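Local coordinates for COPII coat assembly protein SEC16 (Saccharomyces cerevisiae, PDB 3MZK) that helps initiate assembly of the COPII coat that forms transport vesicles and selects cargo at the endoplasmic reticulum, and also takes part in autophagy, at residues Asn328-Ile333 / Ala363-Glu368. Sequence-based numbering, arbitrary orientation.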
loop_
_atom_site.group_PDB
_atom_site.type_symbol
_atom_site.label_atom_id
_atom_site.label_comp_id
_atom_site.label_asym_id
_atom_site.label_seq_id
_atom_site.Cartn_x
_atom_site.Cartn_y
_atom_site.Cartn_z
ATOM N N ASN B 328 24.979 -31.925 10.279
ATOM C CA ASN B 328 25.493 -33.295 10.197
ATOM C C ASN B 328 24.453 -34.387 10.466
ATOM O O ASN B 328 24.618 -35.537 10.049
ATOM C CB ASN B 328 26.694 -33.479 11.126
ATOM C CG ASN B 328 28.016 -33.260 10.416
ATOM O OD1 ASN B 328 28.160 -33.593 9.237
ATOM N ND2 ASN B 328 28.990 -32.700 11.128
ATOM N N THR B 329 23.384 -34.027 11.164
ATOM C CA THR B 329 22.360 -34.993 11.535
ATOM C C THR B 329 21.599 -35.504 10.307
ATOM O O THR B 329 21.383 -34.760 9.347
ATOM C CB THR B 329 21.378 -34.387 12.556
ATOM O OG1 THR B 329 20.565 -33.392 11.919
ATOM C CG2 THR B 329 22.140 -33.750 13.720
ATOM N N PHE B 330 21.195 -36.774 10.339
ATOM C CA PHE B 330 20.411 -37.344 9.249
ATOM C C PHE B 330 19.092 -36.586 9.063
ATOM O O PHE B 330 18.684 -36.311 7.929
ATOM C CB PHE B 330 20.151 -38.834 9.472
ATOM C CG PHE B 330 21.391 -39.668 9.493
ATOM C CD1 PHE B 330 22.616 -39.124 9.147
ATOM C CD2 PHE B 330 21.336 -41.006 9.857
ATOM C CE1 PHE B 330 23.770 -39.899 9.170
ATOM C CE2 PHE B 330 22.486 -41.788 9.880
ATOM C CZ PHE B 330 23.702 -41.229 9.536
ATOM N N GLU B 331 18.437 -36.246 10.173
ATOM C CA GLU B 331 17.211 -35.450 10.117
ATOM C C GLU B 331 17.434 -34.188 9.293
ATOM O O GLU B 331 16.647 -33.868 8.398
ATOM C CB GLU B 331 16.722 -35.077 11.521
ATOM C CG GLU B 331 16.301 -36.256 12.384
ATOM C CD GLU B 331 17.468 -37.152 12.763
ATOM O OE1 GLU B 331 18.578 -36.619 12.997
ATOM O OE2 GLU B 331 17.274 -38.389 12.822
ATOM N N SER B 332 18.518 -33.481 9.598
ATOM C CA SER B 332 18.865 -32.254 8.886
ATOM C C SER B 332 19.032 -32.482 7.388
ATOM O O SER B 332 18.562 -31.688 6.578
ATOM C CB SER B 332 20.141 -31.640 9.460
ATOM O OG SER B 332 20.473 -30.440 8.785
ATOM N N ILE B 333 19.706 -33.566 7.016
ATOM C CA ILE B 333 19.895 -33.869 5.604
ATOM C C ILE B 333 18.552 -33.976 4.898
ATOM O O ILE B 333 18.333 -33.358 3.857
ATOM C CB ILE B 333 20.655 -35.187 5.405
ATOM C CG1 ILE B 333 22.055 -35.086 5.999
ATOM C CG2 ILE B 333 20.733 -35.546 3.926
ATOM C CD1 ILE B 333 22.839 -36.375 5.891
ATOM N N ALA B 363 25.350 -38.243 -0.133
ATOM C CA ALA B 363 25.839 -39.294 -1.026
ATOM C C ALA B 363 27.005 -40.061 -0.415
ATOM O O ALA B 363 27.110 -41.272 -0.567
ATOM C CB ALA B 363 26.242 -38.709 -2.369
ATOM N N SER B 364 27.885 -39.345 0.272
ATOM C CA SER B 364 29.010 -39.968 0.958
ATOM C C SER B 364 28.515 -40.936 2.028
ATOM O O SER B 364 29.066 -42.023 2.195
ATOM C CB SER B 364 29.903 -38.899 1.587
ATOM O OG SER B 364 31.118 -39.447 2.056
ATOM N N LEU B 365 27.469 -40.539 2.748
ATOM C CA LEU B 365 26.900 -41.377 3.799
ATOM C C LEU B 365 26.277 -42.655 3.251
ATOM O O LEU B 365 26.271 -43.691 3.917
ATOM C CB LEU B 365 25.869 -40.600 4.609
ATOM C CG LEU B 365 26.470 -39.689 5.676
ATOM C CD1 LEU B 365 25.402 -38.796 6.270
ATOM C CD2 LEU B 365 27.142 -40.511 6.758
ATOM N N LEU B 366 25.751 -42.576 2.035
ATOM C CA LEU B 366 25.193 -43.748 1.378
ATOM C C LEU B 366 26.293 -44.741 1.021
ATOM O O LEU B 366 26.114 -45.950 1.156
ATOM C CB LEU B 366 24.417 -43.338 0.130
ATOM C CG LEU B 366 23.119 -42.587 0.414
ATOM C CD1 LEU B 366 22.514 -42.015 -0.866
ATOM C CD2 LEU B 366 22.136 -43.503 1.127
ATOM N N GLN B 367 27.429 -44.221 0.563
ATOM C CA GLN B 367 28.593 -45.045 0.256
ATOM C C GLN B 367 29.020 -45.869 1.459
ATOM O O GLN B 367 29.198 -47.078 1.353
ATOM C CB GLN B 367 29.764 -44.170 -0.192
ATOM C CG GLN B 367 31.134 -44.761 0.132
ATOM C CD GLN B 367 31.767 -45.435 -1.061
ATOM O OE1 GLN B 367 31.703 -44.925 -2.178
ATOM N NE2 GLN B 367 32.377 -46.591 -0.834
ATOM N N GLU B 368 29.196 -45.212 2.601
ATOM C CA GLU B 368 29.647 -45.902 3.802
ATOM C C GLU B 368 28.676 -47.005 4.223
ATOM O O GLU B 368 29.080 -47.999 4.815
ATOM C CB GLU B 368 29.871 -44.921 4.952
ATOM C CG GLU B 368 30.906 -43.856 4.666
ATOM C CD GLU B 368 31.496 -43.250 5.934
ATOM O OE1 GLU B 368 30.791 -42.482 6.625
ATOM O OE2 GLU B 368 32.673 -43.547 6.243
#
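Leu365 reaches across to Phe330 and Ile333 in a purely apolar contact, with no hydrogen bond joining the two segments. Its methyl CD1 does most of the touching, lying 3.5 Å from Phe330 CE1 and 3.5 Å from Ile333 CD1, so one branch meets both partners. The second methyl, Leu365 CD2, comes to 4.2 Å from Phe330 CE1. Leu365 CD1 approaches the Phe330 ring obliquely, and with the Phe330 and Leu365 CA atoms 9.4 Å apart, side chains alone span the gap. Ile333 holds CG1 anti to its carbonyl carbon (chi1 -63°) and extends chi2 to 177°, which carries CD1 out to the leucine methyl.

Within 328-333, a capping bond sets the start of the helix. Thr329 is the N-cap of helix 330-344: its OG1 accepts from Ser332 N at 3.1 Å, with an N-H...O angle of 150°, which, together with the backbone bond from Ile333 N to Thr329 O, closes the first turn carrying Phe330 and Ile333.

The contact joins the start of helix 330-344 to the end of helix 356-368 in the helical Sec23-binding domain. Phe330 also packs on Leu63 of helix 61-65 and makes a cation-pi contact with a basic side chain of another protein's chain, while helix 372-387 packs against Ala363 and Leu366.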